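Local coordinates for twin-arginine translocation pathway signal protein (Burkholderia phytofirmans, PDB 2RJO) that probably serves as a periplasmic sugar-binding protein, holding beta-D-galactopyranose in the cleft between its two lobes, at residues 114-119 / 249-254; 121-126 / 159-164; 146-151 / 176-181; 152-157 / 228-233. One frame throughout, in Å; residues are numbered along the deposited sequence.

Contact 1: 114-119 / 249-254; sequences LSYDGV and VDWDPF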
# COMPACT_ATOMS: atom_id res chain seq x y z
N LEU A 114 5.57 7.55 -5.09
CA LEU A 114 6.05 7.04 -3.81
C LEU A 114 5.81 5.55 -3.74
O LEU A 114 4.80 5.05 -4.23
CB LEU A 114 5.31 7.72 -2.66
CG LEU A 114 5.37 9.25 -2.60
CD1 LEU A 114 4.64 9.69 -1.34
CD2 LEU A 114 6.81 9.74 -2.60
N SER A 115 6.73 4.83 -3.12
CA SER A 115 6.57 3.39 -3.01
C SER A 115 7.52 2.84 -1.96
O SER A 115 8.25 3.58 -1.32
CB SER A 115 6.84 2.73 -4.36
OG SER A 115 6.51 1.36 -4.34
N TYR A 116 7.46 1.53 -1.78
CA TYR A 116 8.33 0.86 -0.83
C TYR A 116 8.86 -0.36 -1.55
O TYR A 116 8.27 -0.82 -2.53
CB TYR A 116 7.55 0.42 0.40
CG TYR A 116 7.01 1.56 1.23
CD1 TYR A 116 7.57 1.87 2.45
CD2 TYR A 116 5.91 2.29 0.81
CE1 TYR A 116 7.05 2.88 3.25
CE2 TYR A 116 5.37 3.31 1.59
CZ TYR A 116 5.95 3.60 2.81
OH TYR A 116 5.42 4.59 3.61
N ASP A 117 9.99 -0.87 -1.06
CA ASP A 117 10.64 -2.04 -1.62
C ASP A 117 9.87 -3.31 -1.26
O ASP A 117 10.17 -3.95 -0.24
CB ASP A 117 12.07 -2.12 -1.08
CG ASP A 117 12.86 -3.26 -1.66
OD1 ASP A 117 12.25 -4.19 -2.23
OD2 ASP A 117 14.10 -3.24 -1.53
N GLY A 118 8.91 -3.69 -2.10
CA GLY A 118 8.12 -4.88 -1.82
C GLY A 118 8.88 -6.19 -1.83
O GLY A 118 8.46 -7.16 -1.18
N VAL A 119 9.99 -6.24 -2.56
CA VAL A 119 10.79 -7.46 -2.62
C VAL A 119 11.48 -7.68 -1.29
O VAL A 119 11.54 -8.80 -0.78
CB VAL A 119 11.87 -7.38 -3.73
CG1 VAL A 119 12.59 -8.72 -3.86
CG2 VAL A 119 11.24 -6.98 -5.06
N VAL A 249 3.96 -5.10 8.03
CA VAL A 249 4.87 -4.01 7.72
C VAL A 249 4.04 -2.74 7.63
O VAL A 249 3.06 -2.67 6.89
CB VAL A 249 5.62 -4.27 6.40
CG1 VAL A 249 6.63 -3.15 6.15
CG2 VAL A 249 6.35 -5.62 6.47
N ASP A 250 4.42 -1.73 8.40
CA ASP A 250 3.69 -0.47 8.42
C ASP A 250 4.19 0.54 7.39
O ASP A 250 5.33 1.03 7.48
CB ASP A 250 3.75 0.12 9.82
CG ASP A 250 2.70 1.18 10.05
OD1 ASP A 250 1.85 1.40 9.15
OD2 ASP A 250 2.71 1.80 11.13
N TRP A 251 3.34 0.84 6.41
CA TRP A 251 3.64 1.79 5.34
C TRP A 251 3.19 3.16 5.79
O TRP A 251 3.54 4.18 5.19
CB TRP A 251 2.86 1.45 4.06
CG TRP A 251 2.86 0.01 3.60
CD1 TRP A 251 1.76 -0.73 3.29
CD2 TRP A 251 4.00 -0.81 3.30
NE1 TRP A 251 2.13 -1.96 2.80
CE2 TRP A 251 3.50 -2.04 2.79
CE3 TRP A 251 5.38 -0.64 3.39
CZ2 TRP A 251 4.35 -3.08 2.38
CZ3 TRP A 251 6.22 -1.68 2.99
CH2 TRP A 251 5.70 -2.88 2.49
N ASP A 252 2.38 3.19 6.84
CA ASP A 252 1.85 4.43 7.37
C ASP A 252 0.97 5.09 6.30
O ASP A 252 1.33 6.12 5.73
CB ASP A 252 2.98 5.36 7.78
CG ASP A 252 2.54 6.36 8.81
OD1 ASP A 252 1.32 6.59 8.94
OD2 ASP A 252 3.43 6.93 9.49
N PRO A 253 -0.18 4.48 6.00
CA PRO A 253 -1.11 5.00 5.00
C PRO A 253 -1.55 6.42 5.36
O PRO A 253 -1.68 7.27 4.48
CB PRO A 253 -2.25 3.98 5.01
CG PRO A 253 -2.12 3.31 6.36
CD PRO A 253 -0.65 3.18 6.53
N PHE A 254 -1.77 6.67 6.64
CA PHE A 254 -2.16 8.01 7.07
C PHE A 254 -1.14 9.01 6.51
O PHE A 254 -1.51 9.94 5.80
CB PHE A 254 -2.15 8.09 8.60
CG PHE A 254 -2.51 9.43 9.14
CD1 PHE A 254 -3.84 9.74 9.43
CD2 PHE A 254 -1.54 10.40 9.35
CE1 PHE A 254 -4.19 10.99 9.94
CE2 PHE A 254 -1.88 11.66 9.86
CZ PHE A 254 -3.21 11.96 10.16

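Contact 2: 121-126 / 159-164; sequences YGEETA and DAALKK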
# COMPACT_ATOMS: atom_id res chain seq x y z
N TYR A 121 10.70 -6.23 1.86
CA TYR A 121 9.73 -6.46 2.91
C TYR A 121 8.97 -7.77 2.77
O TYR A 121 8.64 -8.40 3.76
CB TYR A 121 8.76 -5.29 2.99
CG TYR A 121 9.43 -4.03 3.47
CD1 TYR A 121 9.92 -3.93 4.77
CD2 TYR A 121 9.61 -2.95 2.62
CE1 TYR A 121 10.58 -2.78 5.21
CE2 TYR A 121 10.26 -1.80 3.04
CZ TYR A 121 10.74 -1.71 4.33
OH TYR A 121 11.38 -0.56 4.74
N GLY A 122 8.69 -8.18 1.53
CA GLY A 122 7.98 -9.43 1.32
C GLY A 122 8.85 -10.57 1.80
O GLY A 122 8.38 -11.54 2.40
N GLU A 123 10.15 -10.45 1.53
CA GLU A 123 11.11 -11.46 1.95
C GLU A 123 11.25 -11.38 3.46
O GLU A 123 11.53 -12.38 4.12
CB GLU A 123 12.46 -11.22 1.28
CG GLU A 123 13.62 -11.98 1.92
CD GLU A 123 14.80 -12.16 0.98
OE1 GLU A 123 15.18 -11.18 0.30
OE2 GLU A 123 15.35 -13.28 0.94
N GLU A 124 11.03 -10.19 4.02
CA GLU A 124 11.14 -10.00 5.46
C GLU A 124 10.05 -10.72 6.23
O GLU A 124 10.33 -11.45 7.18
CB GLU A 124 11.10 -8.51 5.82
CG GLU A 124 12.41 -7.98 6.36
CD GLU A 124 12.22 -6.95 7.47
OE1 GLU A 124 11.55 -5.93 7.24
OE2 GLU A 124 12.76 -7.16 8.57
N THR A 125 8.79 -10.52 5.82
CA THR A 125 7.66 -11.16 6.48
C THR A 125 7.69 -12.67 6.25
O THR A 125 7.32 -13.45 7.14
CB THR A 125 6.31 -10.58 5.99
OG1 THR A 125 6.08 -10.96 4.62
CG2 THR A 125 6.31 -9.07 6.09
N ALA A 126 8.13 -13.08 5.07
CA ALA A 126 8.22 -14.48 4.73
C ALA A 126 9.30 -15.16 5.55
O ALA A 126 9.15 -16.31 5.97
CB ALA A 126 8.53 -14.64 3.25
N ASP A 159 9.01 -15.56 -2.88
CA ASP A 159 9.76 -16.55 -3.64
C ASP A 159 11.25 -16.58 -3.29
O ASP A 159 11.90 -17.62 -3.46
CB ASP A 159 9.62 -16.31 -5.15
CG ASP A 159 8.18 -16.46 -5.64
OD1 ASP A 159 7.39 -17.16 -4.97
OD2 ASP A 159 7.85 -15.89 -6.70
N ALA A 160 11.78 -15.46 -2.82
CA ALA A 160 13.19 -15.38 -2.46
C ALA A 160 13.44 -15.98 -1.07
O ALA A 160 14.49 -16.58 -0.81
CB ALA A 160 13.66 -13.93 -2.49
N ALA A 161 12.47 -15.80 -0.18
CA ALA A 161 12.60 -16.34 1.17
C ALA A 161 12.54 -17.86 1.05
O ALA A 161 13.20 -18.58 1.80
CB ALA A 161 11.48 -15.81 2.04
N LEU A 162 11.74 -18.34 0.11
CA LEU A 162 11.58 -19.77 -0.12
C LEU A 162 12.91 -20.38 -0.59
O LEU A 162 13.31 -21.44 -0.12
CB LEU A 162 10.50 -20.02 -1.18
CG LEU A 162 9.05 -19.75 -0.77
CD1 LEU A 162 8.15 -19.73 -1.99
CD2 LEU A 162 8.59 -20.82 0.20
N LYS A 163 13.58 -19.68 -1.50
CA LYS A 163 14.86 -20.16 -2.03
C LYS A 163 15.88 -20.29 -0.91
O LYS A 163 16.81 -21.10 -0.99
CB LYS A 163 15.38 -19.20 -3.10
CG LYS A 163 16.62 -19.69 -3.82
CD LYS A 163 17.71 -18.61 -3.91
CE LYS A 163 18.31 -18.33 -2.53
NZ LYS A 163 19.45 -17.33 -2.56
N LYS A 164 15.71 -19.50 0.14
CA LYS A 164 16.65 -19.53 1.25
C LYS A 164 16.19 -20.47 2.38
O LYS A 164 16.86 -20.60 3.41
CB LYS A 164 16.86 -18.11 1.78
CG LYS A 164 18.12 -17.95 2.60
CD LYS A 164 19.37 -18.25 1.76
CE LYS A 164 20.64 -18.21 2.62
NZ LYS A 164 21.87 -18.20 1.78

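Contact 3: 146-151 / 176-181; sequences FSNVPA and ADWNSQ. With GAL (beta-D-galactopyranose), chain B.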
# COMPACT_ATOMS: atom_id res chain seq x y z
N PHE A 146 -2.93 -9.22 -9.60
CA PHE A 146 -1.85 -9.68 -10.46
C PHE A 146 -0.90 -8.61 -11.00
O PHE A 146 0.32 -8.69 -10.80
CB PHE A 146 -2.47 -10.49 -11.62
CG PHE A 146 -1.53 -10.74 -12.76
CD1 PHE A 146 -0.31 -11.38 -12.55
CD2 PHE A 146 -1.87 -10.34 -14.05
CE1 PHE A 146 0.57 -11.62 -13.63
CE2 PHE A 146 -1.02 -10.57 -15.13
CZ PHE A 146 0.21 -11.21 -14.93
N SER A 147 -1.44 -7.61 -11.69
CA SER A 147 -0.62 -6.57 -12.29
C SER A 147 -0.07 -5.46 -11.39
O SER A 147 0.79 -4.69 -11.84
CB SER A 147 -1.38 -5.94 -13.47
OG SER A 147 -2.61 -5.38 -13.04
N ASN A 148 -0.56 -5.34 -10.16
CA ASN A 148 -0.08 -4.30 -9.23
C ASN A 148 1.41 -4.45 -8.90
O ASN A 148 1.88 -5.56 -8.62
CB ASN A 148 -0.89 -4.34 -7.92
CG ASN A 148 -2.21 -3.61 -8.03
OD1 ASN A 148 -2.78 -3.47 -9.12
ND2 ASN A 148 -2.73 -3.16 -6.89
N VAL A 149 2.14 -3.34 -8.91
CA VAL A 149 3.57 -3.38 -8.62
C VAL A 149 3.90 -3.95 -7.23
O VAL A 149 4.85 -4.72 -7.09
CB VAL A 149 4.20 -2.00 -8.76
CG1 VAL A 149 5.69 -2.07 -8.49
CG2 VAL A 149 3.96 -1.46 -10.17
N PRO A 150 3.12 -3.59 -6.19
CA PRO A 150 3.47 -4.16 -4.88
C PRO A 150 3.15 -5.65 -4.79
O PRO A 150 3.83 -6.40 -4.11
CB PRO A 150 2.67 -3.29 -3.89
CG PRO A 150 1.49 -2.85 -4.69
CD PRO A 150 2.10 -2.54 -6.05
N ALA A 151 2.12 -6.08 -5.51
CA ALA A 151 1.74 -7.49 -5.51
C ALA A 151 2.85 -8.33 -6.14
O ALA A 151 3.18 -9.41 -5.66
CB ALA A 151 0.44 -7.69 -6.31
N ALA A 176 -6.04 -12.99 -4.23
CA ALA A 176 -7.29 -12.66 -3.56
C ALA A 176 -7.60 -11.16 -3.72
O ALA A 176 -8.45 -10.61 -3.01
CB ALA A 176 -7.21 -13.04 -2.09
N ASP A 177 -6.89 -10.52 -4.64
CA ASP A 177 -7.08 -9.11 -4.96
C ASP A 177 -7.16 -8.14 -3.76
O ASP A 177 -8.01 -7.26 -3.75
CB ASP A 177 -8.36 -8.93 -5.79
CG ASP A 177 -8.30 -9.62 -7.15
OD1 ASP A 177 -7.21 -9.69 -7.75
OD2 ASP A 177 -9.36 -10.07 -7.62
N TRP A 178 -6.28 -8.32 -2.77
CA TRP A 178 -6.25 -7.45 -1.58
C TRP A 178 -7.52 -7.47 -0.71
O TRP A 178 -7.61 -6.72 0.26
CB TRP A 178 -6.01 -5.99 -1.98
CG TRP A 178 -4.89 -5.74 -2.97
CD1 TRP A 178 -5.01 -5.14 -4.19
CD2 TRP A 178 -3.49 -6.02 -2.79
NE1 TRP A 178 -3.77 -5.02 -4.78
CE2 TRP A 178 -2.83 -5.54 -3.94
CE3 TRP A 178 -2.74 -6.61 -1.77
CZ2 TRP A 178 -1.43 -5.65 -4.09
CZ3 TRP A 178 -1.35 -6.72 -1.92
CH2 TRP A 178 -0.72 -6.24 -3.08
N ASN A 179 -8.48 -8.32 -1.06
CA ASN A 179 -9.77 -8.38 -0.36
C ASN A 179 -9.90 -9.55 0.63
O ASN A 179 -9.66 -10.70 0.28
CB ASN A 179 -10.86 -8.46 -1.43
CG ASN A 179 -12.25 -8.28 -0.87
OD1 ASN A 179 -12.73 -9.11 -0.10
ND2 ASN A 179 -12.90 -7.18 -1.24
N SER A 180 -10.28 -9.25 1.88
CA SER A 180 -10.42 -10.31 2.89
C SER A 180 -11.55 -11.27 2.55
O SER A 180 -11.46 -12.46 2.83
CB SER A 180 -10.69 -9.72 4.27
OG SER A 180 -11.95 -9.10 4.32
N GLN A 181 -12.61 -10.73 1.94
CA GLN A 181 -13.78 -11.51 1.57
C GLN A 181 -13.49 -12.49 0.45
O GLN A 181 -14.22 -13.46 0.25
CB GLN A 181 -14.91 -10.58 1.15
CG GLN A 181 -16.29 -11.19 1.23
CD GLN A 181 -17.29 -10.24 1.87
OE1 GLN A 181 -16.99 -9.05 2.06
NE2 GLN A 181 -18.47 -10.75 2.20
C1 GAL B . -3.98 -2.14 -1.17
C2 GAL B . -2.94 -2.85 -0.27
C3 GAL B . -1.64 -2.01 -0.27
C4 GAL B . -1.13 -1.89 -1.72
C5 GAL B . -2.26 -1.21 -2.54
C6 GAL B . -1.79 -1.09 -3.98
O1 GAL B . -5.19 -2.93 -1.18
O2 GAL B . -3.43 -2.94 1.06
O3 GAL B . -0.64 -2.64 0.52
O4 GAL B . -0.89 -3.21 -2.23
O5 GAL B . -3.48 -2.02 -2.52
O6 GAL B . -2.83 -0.46 -4.71
O HOH W 1 -5.36 -10.24 -10.03

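Contact 4: 152-157 / 228-233; sequences IERKAG and TGMDGT. With GAL (beta-D-galactopyranose), chain B.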
# COMPACT_ATOMS: atom_id res chain seq x y z
N ILE A 152 3.42 -7.80 -7.21
CA ILE A 152 4.50 -8.44 -7.95
C ILE A 152 5.79 -8.47 -7.12
O ILE A 152 6.47 -9.50 -7.05
CB ILE A 152 4.76 -7.70 -9.29
CG1 ILE A 152 3.56 -7.86 -10.22
CG2 ILE A 152 6.02 -8.21 -9.95
CD1 ILE A 152 3.67 -7.02 -11.49
N GLU A 153 6.11 -7.35 -6.50
CA GLU A 153 7.33 -7.26 -5.71
C GLU A 153 7.27 -8.10 -4.43
O GLU A 153 8.21 -8.83 -4.14
CB GLU A 153 7.64 -5.80 -5.37
CG GLU A 153 7.67 -4.90 -6.59
CD GLU A 153 8.30 -3.54 -6.31
OE1 GLU A 153 8.02 -2.95 -5.24
OE2 GLU A 153 9.05 -3.06 -7.18
N ARG A 154 6.19 -7.99 -3.67
CA ARG A 154 6.05 -8.76 -2.42
C ARG A 154 6.10 -10.27 -2.70
O ARG A 154 6.71 -11.04 -1.96
CB ARG A 154 4.74 -8.38 -1.72
CG ARG A 154 4.68 -6.90 -1.34
CD ARG A 154 3.30 -6.45 -0.85
NE ARG A 154 3.26 -4.99 -0.73
CZ ARG A 154 2.20 -4.29 -0.33
NH1 ARG A 154 1.06 -4.90 -0.01
NH2 ARG A 154 2.28 -2.97 -0.26
N LYS A 155 5.46 -10.67 -3.79
CA LYS A 155 5.45 -12.07 -4.19
C LYS A 155 6.87 -12.47 -4.55
O LYS A 155 7.30 -13.61 -4.32
CB LYS A 155 4.56 -12.28 -5.41
CG LYS A 155 4.56 -13.71 -5.91
CD LYS A 155 3.79 -13.83 -7.20
CE LYS A 155 3.69 -15.28 -7.64
NZ LYS A 155 3.14 -15.38 -9.01
N ALA A 156 7.61 -11.52 -5.10
CA ALA A 156 8.99 -11.77 -5.48
C ALA A 156 9.79 -11.93 -4.19
O ALA A 156 10.72 -12.74 -4.12
CB ALA A 156 9.53 -10.60 -6.31
N GLY A 157 9.41 -11.15 -3.18
CA GLY A 157 10.08 -11.25 -1.89
C GLY A 157 9.82 -12.61 -1.27
O GLY A 157 10.71 -13.19 -0.63
N THR A 228 1.14 -14.02 8.24
CA THR A 228 1.76 -12.71 8.10
C THR A 228 1.02 -11.85 7.07
O THR A 228 0.35 -12.37 6.19
CB THR A 228 3.24 -12.80 7.69
OG1 THR A 228 3.34 -13.45 6.41
CG2 THR A 228 4.03 -13.56 8.73
N GLY A 229 1.16 -10.54 7.21
CA GLY A 229 0.50 -9.62 6.30
C GLY A 229 1.40 -8.44 5.98
O GLY A 229 2.62 -8.55 6.09
N MSE A 230 0.81 -7.33 5.58
CA MSE A 230 1.56 -6.12 5.26
C MSE A 230 0.61 -4.95 5.17
O MSE A 230 -0.44 -5.05 4.55
CB MSE A 230 2.33 -6.28 3.94
CG MSE A 230 3.75 -6.81 4.12
SE MSE A 230 4.77 -6.91 2.61
CE MSE A 230 4.52 -8.59 2.16
N ASP A 231 0.99 -3.84 5.81
CA ASP A 231 0.20 -2.61 5.83
C ASP A 231 0.31 -1.97 7.21
O ASP A 231 0.43 -0.76 7.33
CB ASP A 231 -1.28 -2.85 5.49
CG ASP A 231 -1.54 -2.90 3.99
OD1 ASP A 231 -0.63 -2.55 3.21
OD2 ASP A 231 -2.66 -3.29 3.58
N GLY A 232 0.26 -2.80 8.25
CA GLY A 232 0.35 -2.30 9.61
C GLY A 232 -0.91 -1.56 10.03
O GLY A 232 -0.84 -0.63 10.83
N THR A 233 -2.05 -1.96 9.49
CA THR A 233 -3.33 -1.33 9.82
C THR A 233 -3.72 -1.70 11.25
O THR A 233 -3.33 -2.75 11.76
CB THR A 233 -4.44 -1.80 8.86
OG1 THR A 233 -4.70 -3.20 9.06
CG2 THR A 233 -4.02 -1.59 7.41
C1 GAL B . -3.98 -2.14 -1.17
C2 GAL B . -2.94 -2.85 -0.27
C3 GAL B . -1.64 -2.01 -0.27
C4 GAL B . -1.13 -1.89 -1.72
C5 GAL B . -2.26 -1.21 -2.54
C6 GAL B . -1.79 -1.09 -3.98
O1 GAL B . -5.19 -2.93 -1.18
O2 GAL B . -3.43 -2.94 1.06
O3 GAL B . -0.64 -2.64 0.52
O4 GAL B . -0.89 -3.21 -2.23
O5 GAL B . -3.48 -2.02 -2.52
O6 GAL B . -2.83 -0.46 -4.71

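Contact 1: 114-119 / 249-254
The galactose pocket has Trp-251 in its wall, and Tyr-116 packs against that indole from the direction of 114-119. Both segments run from the end of a strand into the start of a helix, so the two aromatics meet where the backbone changes course. A chi1 of -66° turns the Tyr-116 ring away from its own carbonyl carbon and onto Trp-251, whose CE3 lies over one phenol face, off-centre toward the rim and 3.5 Å from Tyr-116 CD1. The ring planes are inclined at 48°, an oblique pairing. Trp-251 CB adds a CH-pi contact over the phenol, 4.3 Å from the centroid of the Tyr-116 ring. The side chains run past one another in opposite directions, which carries Tyr-116 OH to within 2.5 Å of Trp-251 O, a very short pair whose hydrogen bond is doubtful. Tyrosine suits this place because its flat ring packs closely on the buried indole. Flanking the tryptophan, Asp-250 OD1 accepts from Asp-252 N at 3.0 Å, an Asx turn just before helix 253-268. Asp-117 and Asp-252 cap the helices that follow, as short acidic side chains do well at an N-terminus. Around the pair, Trp-95 packs on both aromatics, Tyr-121 of helix 118-132 meets the indole edge-to-face, helix 253-268 touches Tyr-116 through Trp-255 and Leu-256, and strand 283-291 supplies Ala-288 to both rings.

Contact 2: 121-126 / 159-164
This is a close helix-helix packing, made largely by alanines, in the lobe of the parallel sheet and well away from the bound sugar. Helix 149-163 follows strand 137-143 of that sheet, and helix 118-132 leads into the same strand from strand 110-115. The axes of the short segments approach to 8.3 Å and cross at -50°, with their N-to-C directions running broadly the same way. Such proximity depends on small residues: Ala-126 and Ala-161 both point across the interface, and their methyl groups meet at 3.4 Å from CB to CB, tighter than the usual carbon-carbon contact. The nearest backbones are those of Glu-123 and Ala-161, whose CA atoms are 5.2 Å apart. With nothing beyond CB, Ala-161 also fits against the main chain of the facing helix, its CB lying 4.0 Å from Glu-123 O. At the partly exposed margin, Glu-123 has its CG anti to the backbone N (chi1 165°) and its chain extended beyond, which brings the carboxylate to the other helix. There OE2 of Glu-123 lies 3.9 Å from CB of Ala-160. A glutamate suits this margin because its long chain can set the carboxylate beside the Ala-160 methyl. Further along, Thr-127 and Phe-130 of helix 118-132 continue the packing on Ala-161. Leu-162, turned from the contact, lies on Ile-168 and Leu-170 of strand 168-175, whereas Thr-125 meets Val-249 of strand 248-250 and Phe-290 of strand 283-291.

Contact 3: 146-151 / 176-181
Segment 146-151 is a loop that enters helix 149-163, with Asn-148 at the N-cap position, and 176-181 turns sharply before helix 180-194. A type I' beta turn spans Ala-176 to Asn-179, closed by Asn-179 N to Ala-176 O at 3.0 Å; its inner residues, Asp-177 and Trp-178, both have positive phi. The nearest CA atoms across the contact, those of Ala-151 and Trp-178, remain 8.9 Å apart. A chi1 of -48° puts CG of Trp-178 beside its backbone N and sends the indole across this gap. CZ2 on its benzo ring comes obliquely to 3.5 Å from CB of Ala-151, where a small methyl leaves room for so broad a ring. Asn-148 comes to the pyrrole edge with its amide plane turned 39° from the ring. The amide is probably reversed in the model; turned back, the 3.0 Å pair of Asn-148 ND2 and Trp-178 NE1 may be a hydrogen bond from NE1. This aromatic platform is part of the galactose site of a periplasmic binding protein, in which flat rings commonly pack against the sugar. O4 of the galactose sits over one face of the indole, 3.1 Å from Trp-178 CZ2, and the rigid ring of Pro-150 borders the same hydroxyl, CG of Pro-150 being 3.4 Å from O4. Farther from the sugar, one water accepts from Phe-146 N at 2.7 Å and donates to Asp-177 OD1.

Contact 4: 152-157 / 228-233
Arg-154 and Asp-231 converge on one hydroxyl of the galactose, O3. From the helix side, Arg-154 sends two N-H groups to it in the plane of the guanidinium: NH1 lies 2.9 Å from O3 with an angle of 151° at the hydrogen, and NH2 of Arg-154 is 3.0 Å from O3. The same hydroxyl donates to Asp-231 OD1 at 2.7 Å, so three hydrogen bonds grip O3. The other carboxylate oxygen, OD2 of Asp-231, accepts from galactose O2, also at 2.7 Å; two adjacent hydroxyls thus meet the two oxygens of one acid. The opposite charges do not form a salt bridge, since NH1 of Arg-154 and OD1 of Asp-231 are 4.3 Å apart with the sugar oxygen joining them, though their fields probably polarise that hydroxyl. Behind this shell, the arginine stem runs fully extended from CG to NE, carrying the guanidinium from the helix to the ligand. Selenomethionine Met-230 packs along that stem, its SE 3.8 Å from Arg-154 CD, while a bend at chi3 (-96°) lays CE beside CB and CG too. The unbranched, flexible methionine chain, carrying selenium in place of sulfur here, follows the arginine's methylenes. Farther out, Ala-204 O accepts from NH1, Trp-95 makes a cation-pi contact with the guanidinium, and Trp-251 NE1 gives Asp-231 OD1 a weak bond. Paired charged and planar polar groups binding vicinal hydroxyls, with aromatic rings close by, are characteristic of the sugar sites of periplasmic binding proteins.

Contacts 3 and 4 both touch the galactose, their centres about 10 Å apart, and contact 1 adds a further pocket residue, its centre about 9 Å from that of contact 4. Contact 2 lies farther out, about 18 Å between centres from contact 3. Helix 149-163 runs through contacts 3, 4 and 2 in turn, from the sugar end outward, while helix 118-132 connects contacts 1 and 2. Along the chain, the two segments of contact 1 enclose all the others, and contacts 2, 3 and 4 interleave. Contacts 3 and 4 furnish the parallel-sheet lobe's side of the site, and contact 1 lies where the chain passes toward the mixed sheet, consistent with a two-lobed binding protein.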